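PDB 3VIU: phosphoribosylformylglycinamidine synthase 2 from Thermus thermophilus, which belongs to the PurM-like, AIR synthase related family, repeats that two-part unit within one chain and, in this model, holds ADP and magnesium. Local coordinates for residues A[16-21]-A[36-41]; A[89-94]-A[171-176]; A[393-398]-A[704-709]; A[124-129]-A[136-141]. One frame throughout, in Å; residues are numbered along the deposited sequence.

Interaction 1 of 4, residues A[16-21]-A[36-41]; sequences REIVQR and VMWSEH
Trp38 reaches from the turn after helix 28-37 to helix 12-22, where Ile18 takes one face of its indole and Glu17 and Arg21 lie at its rim. Ile18 points back at the indole and sets CG1 over the six-membered ring, 3.9 Å from the centroid and 26° off the normal, a CH-pi contact. CG1 stands 3.6 Å from Trp38 CZ3, while Ile18 CD1 follows toward the rim. Arg21 meets the indole differently: NH1 lies at its edge, near the plane, 3.9 Å from Trp38 CZ2, and Trp38 CH2 sits over a face of the guanidinium. The two planes are 60° apart, so the indole rim is turned to the cation rather than stacked on it. A bend at chi2 (-78°) brings the Arg21 chain back to this place. Arg21 NH2 makes a salt bridge with Glu17 OE2 (3.2 Å), whose hydrogen bond is weak, and a hydrogen bond to Glu362 O. The buried indole NE1 is satisfied by Ala359 O, and Phe34 meets the ring edge-to-face. Within this linker-domain region the chemistry is therefore mainly dispersion, with a partly exposed ion pair along the indole rim, where the carboxylate would offset some of the arginine charge.

Interaction 2 of 4, residues A[89-94]-A[171-176]; sequences HPSAVE and PLVNAM. With PO4 (phosphate ion), chain C.
The His89 imidazole turns an edge to the bound phosphate ion, whose O2 lies near the ring plane, 2.9 Å from His89 CD2. The same oxygen accepts a hydrogen bond from His89 N (3.0 Å, 155°) and has Pro90 CD beside it at 3.7 Å. Asn88 N, Ser86 OG and Ser525 OG also bind the ion, which probably came from the crystallisation liquor. Past this N-terminal end, Ser91 and Ala92 pack the helix on strand 172-182 and the residue before it. Ser91 CB touches Val173 CG2 at 3.6 Å, and Ser91 OG lies alongside the same valine. With chi1 of -74°, that hydroxyl is beside its own backbone N, where it bonds to His87 O. Farther along, Ala92 CB meets the pyrrolidine of Pro171 at CG, 4.1 Å away. No hydrogen bond joins the two segments directly, although Val173 N is taken by Asn88 OD1 just before the helix segment. Helix and sheet thus meet through small apolar groups inside the first of the two N-terminal AIR synthase related domains, with the buried serine hydroxyl satisfied locally. The first amides of the helix point to the anion, so the helix end would probably add a favourable positive field at that site.

Interaction 3 of 4, residues A[393-398]-A[704-709]; sequences EVLRRL and LEWSLE
Leu395 presses its CD2 methyl onto the centre of the Trp706 six-membered ring, 3.5 Å from the centroid and only 10° off the normal, a close CH-pi contact. Leu395 CB follows on the same side, just beyond the rim, 3.9 Å from Trp706 CZ2. The leucine reaches the indole because its CG lies anti to the backbone N (chi1 171°). Both residues are buried, and Trp706 NE1 is satisfied by Gln392 O, which probably helps set the turn of the ring. The contact is looser on the pyrrole side, at partly exposed Arg396. Its NH1 comes within 3.6 Å of Trp706 CD1, with the guanidinium inclined 68° to the indole, and forms a salt bridge with Glu710 in helix 708-723. Trp706 belongs to strand 702-707, an edge strand of a seven-stranded sheet, and helix 391-399 packs against it there. Leu695 of the adjoining strand 694-699 touches both Leu395 and Trp706, while Leu627 of helix 625-634 also meets the indole.

Interaction 4 of 4, residues A[124-129]-A[136-141]; sequences LRFGPP and YLLKGV
Leu124 O accepts a straight hydrogen bond from Arg125 NH2 (2.8 Å, 164°), the donor standing well above the carbonyl plane while the oxygen lies in the plane of the guanidinium. Arg125 NH1 pairs with Asp160, so this polar side is tied to strand 156-163. Strand 116-126, helix 132-152 and strand 156-163 form a beta-alpha-beta unit, and the apolar side chains of Leu124 and Phe126 face its helix. Strand and helix segments run nearly antiparallel at 155°, their axes 9.3 Å apart. Phe126 carries much of the contact, touching Leu137, Leu138 and Val141. Its ring lies flat against the helix backbone, with the Leu137-Leu138 peptide over one face and Leu138 N 4.0 Å above the ring plane. With CG beside the backbone N (chi1 -58°), the ring is directed to this turn of the helix. Leu137 CB packs 3.6 Å from Phe126 CE1, Leu138 CG sits 4.0 Å from CE2 of the same ring, and Val141 comes to the edge. Leu124 and Val141 lie alongside each other, pointing opposite ways. Both valine methyls are used: Val141 CG1 lies 3.6 Å from Phe126 CZ, and Val141 CG2 lies 3.6 Å from Leu124 CD1.

From the N terminus, interaction 1 closes a short helical loop in the linker-domain region before interaction 2 opens. Interaction 2 joins residues 89-94 to 171-176 and so closes a longer loop in the first PurM-like N-terminal domain. Interaction 4, within one beta-alpha-beta unit, falls wholly inside that loop. The two share a sheet, strands 116-126 and 172-182 being neighbours: Leu172 N probably bonds to Arg125 O, and Pro171 packs on Phe126. Interaction 3 follows in series and spans over 300 residues, tying helix 391-399 to an edge strand of the last sheet. It lies across the chain's centre from interaction 1, about 58 Å between centres.

Interaction 1 of 4, residues A[16-21]-A[36-41]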
loop_
_atom_site.group_PDB
_atom_site.type_symbol
_atom_site.label_atom_id
_atom_site.label_comp_id
_atom_site.label_asym_id
_atom_site.label_seq_id
_atom_site.Cartn_x
_atom_site.Cartn_y
_atom_site.Cartn_z
ATOM N N ARG A 16 31.319 -16.976 4.722
ATOM C CA ARG A 16 31.824 -17.976 5.642
ATOM C C ARG A 16 30.664 -18.793 6.198
ATOM O O ARG A 16 30.800 -19.992 6.448
ATOM C CB ARG A 16 32.587 -17.309 6.791
ATOM C CG ARG A 16 33.515 -18.265 7.521
ATOM C CD ARG A 16 34.576 -18.794 6.563
ATOM N NE ARG A 16 35.490 -17.734 6.147
ATOM C CZ ARG A 16 36.129 -17.699 4.981
ATOM N NH1 ARG A 16 36.944 -16.688 4.712
ATOM N NH2 ARG A 16 35.947 -18.660 4.081
ATOM N N GLU A 17 29.518 -18.144 6.385
ATOM C CA GLU A 17 28.351 -18.830 6.916
ATOM C C GLU A 17 27.753 -19.772 5.878
ATOM O O GLU A 17 27.163 -20.793 6.221
ATOM C CB GLU A 17 27.296 -17.824 7.377
ATOM C CG GLU A 17 26.277 -18.431 8.334
ATOM C CD GLU A 17 25.407 -17.390 9.013
ATOM O OE1 GLU A 17 25.960 -16.397 9.537
ATOM O OE2 GLU A 17 24.170 -17.572 9.034
ATOM N N ILE A 18 27.913 -19.424 4.606
ATOM C CA ILE A 18 27.394 -20.249 3.526
ATOM C C ILE A 18 28.198 -21.535 3.379
ATOM O O ILE A 18 27.641 -22.581 3.055
ATOM C CB ILE A 18 27.408 -19.484 2.175
ATOM C CG1 ILE A 18 26.405 -18.325 2.228
ATOM C CG2 ILE A 18 27.072 -20.433 1.023
ATOM C CD1 ILE A 18 26.411 -17.448 1.006
ATOM N N VAL A 19 29.506 -21.463 3.615
ATOM C CA VAL A 19 30.340 -22.651 3.489
ATOM C C VAL A 19 30.072 -23.604 4.650
ATOM O O VAL A 19 30.245 -24.818 4.517
ATOM C CB VAL A 19 31.853 -22.302 3.448
ATOM C CG1 VAL A 19 32.108 -21.222 2.406
ATOM C CG2 VAL A 19 32.336 -21.864 4.815
ATOM N N GLN A 20 29.638 -23.059 5.782
ATOM C CA GLN A 20 29.348 -23.893 6.939
ATOM C C GLN A 20 27.917 -24.432 6.917
ATOM O O GLN A 20 27.557 -25.288 7.720
ATOM C CB GLN A 20 29.627 -23.128 8.239
ATOM C CG GLN A 20 28.991 -21.750 8.333
ATOM C CD GLN A 20 29.528 -20.935 9.507
ATOM O OE1 GLN A 20 30.726 -20.644 9.582
ATOM N NE2 GLN A 20 28.642 -20.565 10.429
ATOM N N ARG A 21 27.102 -23.935 5.993
ATOM C CA ARG A 21 25.728 -24.409 5.859
ATOM C C ARG A 21 25.720 -25.493 4.785
ATOM O O ARG A 21 24.829 -26.341 4.756
ATOM C CB ARG A 21 24.790 -23.285 5.419
ATOM C CG ARG A 21 24.684 -22.098 6.362
ATOM C CD ARG A 21 23.803 -22.363 7.573
ATOM N NE ARG A 21 23.192 -21.114 8.016
ATOM C CZ ARG A 21 22.244 -20.471 7.338
ATOM N NH1 ARG A 21 21.793 -20.971 6.197
ATOM N NH2 ARG A 21 21.766 -19.316 7.781
ATOM N N VAL A 36 21.708 -13.355 -4.458
ATOM C CA VAL A 36 20.354 -12.846 -4.648
ATOM C C VAL A 36 19.369 -13.223 -3.538
ATOM O O VAL A 36 18.572 -12.390 -3.105
ATOM C CB VAL A 36 19.782 -13.303 -6.017
ATOM C CG1 VAL A 36 18.378 -12.734 -6.224
ATOM C CG2 VAL A 36 20.704 -12.839 -7.142
HETATM N N MSE A 37 19.417 -14.467 -3.072
HETATM C CA MSE A 37 18.500 -14.898 -2.018
HETATM C C MSE A 37 18.821 -14.297 -0.654
HETATM O O MSE A 37 17.949 -14.204 0.208
HETATM C CB MSE A 37 18.483 -16.425 -1.917
HETATM C CG MSE A 37 17.791 -17.109 -3.087
HETATM SE SE MSE A 37 15.896 -16.633 -3.254
HETATM C CE MSE A 37 15.163 -17.809 -1.889
ATOM N N TRP A 38 20.068 -13.879 -0.467
ATOM C CA TRP A 38 20.505 -13.292 0.792
ATOM C C TRP A 38 20.565 -11.765 0.774
ATOM O O TRP A 38 20.979 -11.142 1.753
ATOM C CB TRP A 38 21.863 -13.878 1.179
ATOM C CG TRP A 38 21.742 -15.193 1.882
ATOM C CD1 TRP A 38 20.726 -16.099 1.761
ATOM C CD2 TRP A 38 22.658 -15.743 2.838
ATOM N NE1 TRP A 38 20.948 -17.173 2.587
ATOM C CE2 TRP A 38 22.129 -16.982 3.258
ATOM C CE3 TRP A 38 23.877 -15.308 3.381
ATOM C CZ2 TRP A 38 22.774 -17.794 4.196
ATOM C CZ3 TRP A 38 24.518 -16.116 4.313
ATOM C CH2 TRP A 38 23.964 -17.346 4.710
ATOM N N SER A 39 20.157 -11.165 -0.340
ATOM C CA SER A 39 20.147 -9.709 -0.464
ATOM C C SER A 39 19.000 -9.194 0.410
ATOM O O SER A 39 18.041 -9.927 0.666
ATOM C CB SER A 39 19.916 -9.295 -1.924
ATOM O OG SER A 39 18.591 -9.589 -2.343
ATOM N N GLU A 40 19.082 -7.947 0.866
ATOM C CA GLU A 40 18.028 -7.416 1.726
ATOM C C GLU A 40 16.647 -7.534 1.093
ATOM O O GLU A 40 15.666 -7.788 1.785
ATOM C CB GLU A 40 18.289 -5.948 2.080
ATOM C CG GLU A 40 17.367 -5.419 3.180
ATOM C CD GLU A 40 17.763 -5.898 4.569
ATOM O OE1 GLU A 40 16.895 -5.905 5.472
ATOM O OE2 GLU A 40 18.946 -6.253 4.763
ATOM N N HIS A 41 16.580 -7.354 -0.224
ATOM C CA HIS A 41 15.311 -7.427 -0.943
ATOM C C HIS A 41 14.567 -8.721 -0.647
ATOM O O HIS A 41 13.386 -8.701 -0.308
ATOM C CB HIS A 41 15.534 -7.307 -2.455
ATOM C CG HIS A 41 14.262 -7.257 -3.247
ATOM N ND1 HIS A 41 13.520 -6.105 -3.390
ATOM C CD2 HIS A 41 13.571 -8.230 -3.887
ATOM C CE1 HIS A 41 12.425 -6.369 -4.081
ATOM N NE2 HIS A 41 12.430 -7.653 -4.394
#

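Interaction 2 of 4, residues A[89-94]-A[171-176]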
loop_
_atom_site.group_PDB
_atom_site.type_symbol
_atom_site.label_atom_id
_atom_site.label_comp_id
_atom_site.label_asym_id
_atom_site.label_seq_id
_atom_site.Cartn_x
_atom_site.Cartn_y
_atom_site.Cartn_z
ATOM N N HIS A 89 13.648 1.649 -6.740
ATOM C CA HIS A 89 14.847 1.761 -7.570
ATOM C C HIS A 89 14.576 1.587 -9.064
ATOM O O HIS A 89 15.061 2.362 -9.885
ATOM C CB HIS A 89 15.915 0.770 -7.087
ATOM C CG HIS A 89 16.478 1.107 -5.737
ATOM N ND1 HIS A 89 17.332 2.170 -5.528
ATOM C CD2 HIS A 89 16.272 0.548 -4.519
ATOM C CE1 HIS A 89 17.625 2.253 -4.242
ATOM N NE2 HIS A 89 16.994 1.282 -3.607
ATOM N N PRO A 90 13.786 0.575 -9.442
ATOM C CA PRO A 90 13.516 0.402 -10.872
ATOM C C PRO A 90 12.690 1.541 -11.478
ATOM O O PRO A 90 12.888 1.905 -12.639
ATOM C CB PRO A 90 12.806 -0.955 -10.931
ATOM C CG PRO A 90 12.141 -1.044 -9.585
ATOM C CD PRO A 90 13.206 -0.526 -8.654
ATOM N N SER A 91 11.768 2.105 -10.703
ATOM C CA SER A 91 10.953 3.205 -11.220
ATOM C C SER A 91 11.824 4.434 -11.404
ATOM O O SER A 91 11.565 5.278 -12.264
ATOM C CB SER A 91 9.789 3.513 -10.282
ATOM O OG SER A 91 8.801 2.507 -10.390
ATOM N N ALA A 92 12.866 4.516 -10.589
ATOM C CA ALA A 92 13.810 5.613 -10.660
ATOM C C ALA A 92 14.621 5.575 -11.969
ATOM O O ALA A 92 14.871 6.617 -12.578
ATOM C CB ALA A 92 14.757 5.554 -9.465
ATOM N N VAL A 93 15.025 4.383 -12.408
ATOM C CA VAL A 93 15.829 4.283 -13.626
ATOM C C VAL A 93 14.983 4.400 -14.888
ATOM O O VAL A 93 15.458 4.872 -15.921
ATOM C CB VAL A 93 16.669 2.954 -13.678
ATOM C CG1 VAL A 93 17.383 2.731 -12.352
ATOM C CG2 VAL A 93 15.789 1.777 -14.021
ATOM N N GLU A 94 13.729 3.978 -14.794
ATOM C CA GLU A 94 12.806 4.040 -15.916
ATOM C C GLU A 94 11.413 3.955 -15.303
ATOM O O GLU A 94 10.897 2.872 -15.056
ATOM C CB GLU A 94 13.064 2.873 -16.877
ATOM C CG GLU A 94 12.638 3.128 -18.317
ATOM C CD GLU A 94 11.135 3.034 -18.519
ATOM O OE1 GLU A 94 10.697 2.204 -19.351
ATOM O OE2 GLU A 94 10.395 3.786 -17.850
ATOM N N PRO A 171 12.751 8.444 -5.462
ATOM C CA PRO A 171 11.291 8.485 -5.480
ATOM C C PRO A 171 10.727 7.149 -4.990
ATOM O O PRO A 171 11.448 6.148 -4.906
ATOM C CB PRO A 171 10.980 8.761 -6.950
ATOM C CG PRO A 171 12.087 8.044 -7.654
ATOM C CD PRO A 171 13.293 8.435 -6.832
ATOM N N LEU A 172 9.445 7.132 -4.655
ATOM C CA LEU A 172 8.834 5.902 -4.191
ATOM C C LEU A 172 7.621 5.544 -5.024
ATOM O O LEU A 172 6.818 6.404 -5.382
ATOM C CB LEU A 172 8.411 6.018 -2.726
ATOM C CG LEU A 172 9.470 6.243 -1.644
ATOM C CD1 LEU A 172 8.790 6.204 -0.290
ATOM C CD2 LEU A 172 10.553 5.178 -1.721
ATOM N N VAL A 173 7.499 4.264 -5.334
ATOM C CA VAL A 173 6.364 3.773 -6.089
ATOM C C VAL A 173 5.943 2.446 -5.477
ATOM O O VAL A 173 6.613 1.424 -5.650
ATOM C CB VAL A 173 6.708 3.562 -7.572
ATOM C CG1 VAL A 173 5.464 3.111 -8.324
ATOM C CG2 VAL A 173 7.269 4.850 -8.165
ATOM N N ASN A 174 4.846 2.476 -4.730
ATOM C CA ASN A 174 4.317 1.275 -4.094
ATOM C C ASN A 174 2.930 1.003 -4.667
ATOM O O ASN A 174 2.142 1.929 -4.885
ATOM C CB ASN A 174 4.216 1.471 -2.580
ATOM C CG ASN A 174 5.566 1.378 -1.880
ATOM O OD1 ASN A 174 6.580 1.885 -2.374
ATOM N ND2 ASN A 174 5.579 0.743 -0.709
ATOM N N ALA A 175 2.627 -0.261 -4.926
ATOM C CA ALA A 175 1.320 -0.602 -5.463
ATOM C C ALA A 175 0.616 -1.593 -4.552
ATOM O O ALA A 175 1.187 -2.604 -4.141
ATOM C CB ALA A 175 1.456 -1.179 -6.864
HETATM N N MSE A 176 -0.632 -1.291 -4.231
HETATM C CA MSE A 176 -1.420 -2.156 -3.380
HETATM C C MSE A 176 -2.483 -2.821 -4.246
HETATM O O MSE A 176 -2.995 -2.208 -5.180
HETATM C CB MSE A 176 -2.079 -1.330 -2.281
HETATM C CG MSE A 176 -2.908 -2.125 -1.301
HETATM SE SE MSE A 176 -3.744 -0.919 -0.023
HETATM C CE MSE A 176 -4.980 -2.146 0.823
HETATM P P PO4 C . 12.748 -1.630 -4.190
HETATM O O1 PO4 C . 11.396 -1.029 -4.170
HETATM O O2 PO4 C . 13.669 -0.747 -4.942
HETATM O O3 PO4 C . 13.240 -1.785 -2.802
HETATM O O4 PO4 C . 12.690 -2.961 -4.846
#

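Interaction 3 of 4, residues A[393-398]-A[704-709]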
loop_
_atom_site.group_PDB
_atom_site.type_symbol
_atom_site.label_atom_id
_atom_site.label_comp_id
_atom_site.label_asym_id
_atom_site.label_seq_id
_atom_site.Cartn_x
_atom_site.Cartn_y
_atom_site.Cartn_z
ATOM N N GLU A 393 -7.134 34.177 1.674
ATOM C CA GLU A 393 -6.182 33.714 0.679
ATOM C C GLU A 393 -5.442 32.429 1.035
ATOM O O GLU A 393 -5.026 31.687 0.145
ATOM C CB GLU A 393 -5.193 34.838 0.354
ATOM C CG GLU A 393 -5.059 35.078 -1.144
ATOM C CD GLU A 393 -3.697 34.681 -1.671
ATOM O OE1 GLU A 393 -3.599 34.324 -2.866
ATOM O OE2 GLU A 393 -2.720 34.743 -0.887
ATOM N N VAL A 394 -5.279 32.151 2.323
ATOM C CA VAL A 394 -4.602 30.927 2.723
ATOM C C VAL A 394 -5.348 29.677 2.254
ATOM O O VAL A 394 -4.726 28.716 1.800
ATOM C CB VAL A 394 -4.405 30.867 4.249
ATOM C CG1 VAL A 394 -4.085 29.440 4.692
ATOM C CG2 VAL A 394 -3.263 31.797 4.644
ATOM N N LEU A 395 -6.673 29.684 2.359
ATOM C CA LEU A 395 -7.453 28.528 1.929
ATOM C C LEU A 395 -7.295 28.310 0.426
ATOM O O LEU A 395 -7.156 27.174 -0.027
ATOM C CB LEU A 395 -8.934 28.708 2.277
ATOM C CG LEU A 395 -9.890 27.658 1.699
ATOM C CD1 LEU A 395 -9.504 26.265 2.187
ATOM C CD2 LEU A 395 -11.317 27.991 2.098
ATOM N N ARG A 396 -7.314 29.399 -0.345
ATOM C CA ARG A 396 -7.154 29.296 -1.792
ATOM C C ARG A 396 -5.749 28.813 -2.130
ATOM O O ARG A 396 -5.564 28.028 -3.060
ATOM C CB ARG A 396 -7.412 30.647 -2.483
ATOM C CG ARG A 396 -8.876 31.115 -2.471
ATOM C CD ARG A 396 -9.131 32.214 -3.512
ATOM N NE ARG A 396 -8.493 33.482 -3.167
ATOM C CZ ARG A 396 -9.076 34.443 -2.455
ATOM N NH1 ARG A 396 -10.317 34.288 -2.013
ATOM N NH2 ARG A 396 -8.409 35.553 -2.166
ATOM N N ARG A 397 -4.759 29.269 -1.369
ATOM C CA ARG A 397 -3.382 28.859 -1.624
ATOM C C ARG A 397 -3.147 27.390 -1.271
ATOM O O ARG A 397 -2.356 26.707 -1.930
ATOM C CB ARG A 397 -2.403 29.763 -0.862
ATOM C CG ARG A 397 -2.318 31.177 -1.435
ATOM C CD ARG A 397 -1.609 32.142 -0.492
ATOM N NE ARG A 397 -0.188 31.849 -0.296
ATOM C CZ ARG A 397 0.569 32.414 0.647
ATOM N NH1 ARG A 397 0.042 33.301 1.489
ATOM N NH2 ARG A 397 1.856 32.096 0.751
ATOM N N LEU A 398 -3.840 26.905 -0.238
ATOM C CA LEU A 398 -3.710 25.507 0.181
ATOM C C LEU A 398 -4.371 24.577 -0.833
ATOM O O LEU A 398 -3.834 23.513 -1.161
ATOM C CB LEU A 398 -4.344 25.288 1.557
ATOM C CG LEU A 398 -3.500 25.717 2.755
ATOM C CD1 LEU A 398 -4.322 25.592 4.029
ATOM C CD2 LEU A 398 -2.235 24.862 2.835
ATOM N N LEU A 704 -15.966 35.080 6.957
ATOM C CA LEU A 704 -15.030 34.759 5.892
ATOM C C LEU A 704 -15.916 34.088 4.850
ATOM O O LEU A 704 -16.797 33.308 5.208
ATOM C CB LEU A 704 -13.973 33.776 6.392
ATOM C CG LEU A 704 -13.030 34.253 7.497
ATOM C CD1 LEU A 704 -12.131 33.089 7.940
ATOM C CD2 LEU A 704 -12.195 35.420 6.991
ATOM N N GLU A 705 -15.699 34.388 3.573
ATOM C CA GLU A 705 -16.527 33.814 2.522
ATOM C C GLU A 705 -15.838 33.547 1.188
ATOM O O GLU A 705 -15.019 34.330 0.723
ATOM C CB GLU A 705 -17.739 34.711 2.289
ATOM C CG GLU A 705 -18.636 34.251 1.160
ATOM C CD GLU A 705 -20.014 34.890 1.218
ATOM O OE1 GLU A 705 -20.782 34.583 2.165
ATOM O OE2 GLU A 705 -20.326 35.703 0.321
ATOM N N TRP A 706 -16.197 32.425 0.575
ATOM C CA TRP A 706 -15.658 32.025 -0.724
ATOM C C TRP A 706 -16.796 31.447 -1.562
ATOM O O TRP A 706 -17.706 30.802 -1.025
ATOM C CB TRP A 706 -14.612 30.932 -0.567
ATOM C CG TRP A 706 -13.421 31.302 0.230
ATOM C CD1 TRP A 706 -12.228 31.760 -0.243
ATOM C CD2 TRP A 706 -13.260 31.150 1.645
ATOM N NE1 TRP A 706 -11.325 31.889 0.787
ATOM C CE2 TRP A 706 -11.934 31.521 1.957
ATOM C CE3 TRP A 706 -14.106 30.734 2.679
ATOM C CZ2 TRP A 706 -11.433 31.485 3.255
ATOM C CZ3 TRP A 706 -13.610 30.700 3.968
ATOM C CH2 TRP A 706 -12.282 31.073 4.246
ATOM N N SER A 707 -16.757 31.677 -2.869
ATOM C CA SER A 707 -17.775 31.112 -3.738
ATOM C C SER A 707 -17.283 29.690 -4.009
ATOM O O SER A 707 -16.081 29.427 -3.954
ATOM C CB SER A 707 -17.863 31.904 -5.045
ATOM O OG SER A 707 -16.632 31.848 -5.753
ATOM N N LEU A 708 -18.187 28.762 -4.287
ATOM C CA LEU A 708 -17.747 27.396 -4.553
ATOM C C LEU A 708 -16.922 27.384 -5.829
ATOM O O LEU A 708 -16.061 26.532 -6.021
ATOM C CB LEU A 708 -18.942 26.444 -4.680
ATOM C CG LEU A 708 -19.877 26.330 -3.469
ATOM C CD1 LEU A 708 -20.609 25.001 -3.544
ATOM C CD2 LEU A 708 -19.094 26.410 -2.162
ATOM N N GLU A 709 -17.180 28.351 -6.698
ATOM C CA GLU A 709 -16.441 28.449 -7.953
ATOM C C GLU A 709 -14.942 28.660 -7.746
ATOM O O GLU A 709 -14.133 27.917 -8.291
ATOM C CB GLU A 709 -16.991 29.592 -8.810
ATOM C CG GLU A 709 -17.861 29.151 -9.975
ATOM C CD GLU A 709 -18.235 30.317 -10.884
ATOM O OE1 GLU A 709 -18.928 31.246 -10.404
ATOM O OE2 GLU A 709 -17.832 30.309 -12.072
#

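Interaction 4 of 4, residues A[124-129]-A[136-141]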
loop_
_atom_site.group_PDB
_atom_site.type_symbol
_atom_site.label_atom_id
_atom_site.label_comp_id
_atom_site.label_asym_id
_atom_site.label_seq_id
_atom_site.Cartn_x
_atom_site.Cartn_y
_atom_site.Cartn_z
ATOM N N LEU A 124 2.466 7.050 -4.141
ATOM C CA LEU A 124 3.588 7.724 -4.793
ATOM C C LEU A 124 4.233 8.904 -4.056
ATOM O O LEU A 124 3.560 9.735 -3.441
ATOM C CB LEU A 124 3.141 8.185 -6.185
ATOM C CG LEU A 124 2.345 7.170 -7.009
ATOM C CD1 LEU A 124 1.933 7.783 -8.335
ATOM C CD2 LEU A 124 3.189 5.918 -7.242
ATOM N N ARG A 125 5.555 8.971 -4.164
ATOM C CA ARG A 125 6.358 10.017 -3.542
ATOM C C ARG A 125 7.426 10.497 -4.520
ATOM O O ARG A 125 8.256 9.715 -4.965
ATOM C CB ARG A 125 7.031 9.483 -2.273
ATOM C CG ARG A 125 6.050 9.008 -1.203
ATOM C CD ARG A 125 5.237 10.175 -0.652
ATOM N NE ARG A 125 4.393 9.768 0.463
ATOM C CZ ARG A 125 3.168 9.270 0.344
ATOM N NH1 ARG A 125 2.504 8.929 1.435
ATOM N NH2 ARG A 125 2.597 9.125 -0.849
ATOM N N PHE A 126 7.391 11.787 -4.848
ATOM C CA PHE A 126 8.356 12.409 -5.753
ATOM C C PHE A 126 8.811 13.728 -5.122
ATOM O O PHE A 126 8.218 14.190 -4.139
ATOM C CB PHE A 126 7.704 12.715 -7.103
ATOM C CG PHE A 126 7.131 11.520 -7.788
ATOM C CD1 PHE A 126 7.950 10.473 -8.185
ATOM C CD2 PHE A 126 5.768 11.448 -8.056
ATOM C CE1 PHE A 126 7.419 9.361 -8.850
ATOM C CE2 PHE A 126 5.226 10.346 -8.716
ATOM C CZ PHE A 126 6.054 9.298 -9.115
ATOM N N GLY A 127 9.851 14.334 -5.694
ATOM C CA GLY A 127 10.344 15.600 -5.187
ATOM C C GLY A 127 9.321 16.683 -5.469
ATOM O O GLY A 127 8.231 16.362 -5.937
ATOM N N PRO A 128 9.630 17.968 -5.206
ATOM C CA PRO A 128 8.716 19.098 -5.437
ATOM C C PRO A 128 8.189 19.109 -6.868
ATOM O O PRO A 128 8.945 18.919 -7.814
ATOM C CB PRO A 128 9.581 20.311 -5.117
ATOM C CG PRO A 128 10.508 19.789 -4.082
ATOM C CD PRO A 128 10.907 18.449 -4.656
ATOM N N PRO A 129 6.882 19.362 -7.042
ATOM C CA PRO A 129 6.191 19.396 -8.338
ATOM C C PRO A 129 6.606 20.451 -9.353
ATOM O O PRO A 129 6.131 20.422 -10.485
ATOM C CB PRO A 129 4.733 19.548 -7.936
ATOM C CG PRO A 129 4.835 20.473 -6.771
ATOM C CD PRO A 129 6.003 19.887 -5.977
ATOM N N TYR A 136 8.587 14.598 -14.679
ATOM C CA TYR A 136 8.915 13.469 -15.537
ATOM C C TYR A 136 8.512 12.135 -14.888
ATOM O O TYR A 136 7.779 11.345 -15.477
ATOM C CB TYR A 136 10.417 13.462 -15.847
ATOM C CG TYR A 136 10.856 12.300 -16.711
ATOM C CD1 TYR A 136 10.663 12.319 -18.091
ATOM C CD2 TYR A 136 11.445 11.173 -16.144
ATOM C CE1 TYR A 136 11.044 11.244 -18.886
ATOM C CE2 TYR A 136 11.830 10.090 -16.928
ATOM C CZ TYR A 136 11.625 10.132 -18.300
ATOM O OH TYR A 136 11.992 9.056 -19.080
ATOM N N LEU A 137 8.992 11.891 -13.675
ATOM C CA LEU A 137 8.687 10.648 -12.975
ATOM C C LEU A 137 7.190 10.438 -12.784
ATOM O O LEU A 137 6.689 9.327 -12.945
ATOM C CB LEU A 137 9.410 10.619 -11.623
ATOM C CG LEU A 137 10.934 10.517 -11.750
ATOM C CD1 LEU A 137 11.638 10.805 -10.423
ATOM C CD2 LEU A 137 11.268 9.131 -12.251
ATOM N N LEU A 138 6.479 11.509 -12.446
ATOM C CA LEU A 138 5.037 11.441 -12.236
ATOM C C LEU A 138 4.366 11.025 -13.544
ATOM O O LEU A 138 3.490 10.163 -13.555
ATOM C CB LEU A 138 4.505 12.808 -11.803
ATOM C CG LEU A 138 3.229 12.924 -10.958
ATOM C CD1 LEU A 138 2.585 14.293 -11.216
ATOM C CD2 LEU A 138 2.252 11.827 -11.297
ATOM N N LYS A 139 4.776 11.638 -14.650
ATOM C CA LYS A 139 4.187 11.296 -15.932
ATOM C C LYS A 139 4.491 9.838 -16.242
ATOM O O LYS A 139 3.601 9.084 -16.626
ATOM C CB LYS A 139 4.731 12.205 -17.035
ATOM C CG LYS A 139 4.100 13.591 -17.075
ATOM C CD LYS A 139 4.947 14.559 -17.892
ATOM C CE LYS A 139 4.128 15.724 -18.409
ATOM N NZ LYS A 139 3.456 16.460 -17.318
ATOM N N GLY A 140 5.747 9.443 -16.046
ATOM C CA GLY A 140 6.152 8.075 -16.306
ATOM C C GLY A 140 5.406 6.990 -15.537
ATOM O O GLY A 140 4.824 6.092 -16.157
ATOM N N VAL A 141 5.396 7.052 -14.206
ATOM C CA VAL A 141 4.725 6.000 -13.450
ATOM C C VAL A 141 3.217 5.943 -13.658
ATOM O O VAL A 141 2.665 4.854 -13.722
ATOM C CB VAL A 141 5.046 6.030 -11.895
ATOM C CG1 VAL A 141 6.359 6.723 -11.627
ATOM C CG2 VAL A 141 3.919 6.652 -11.124
#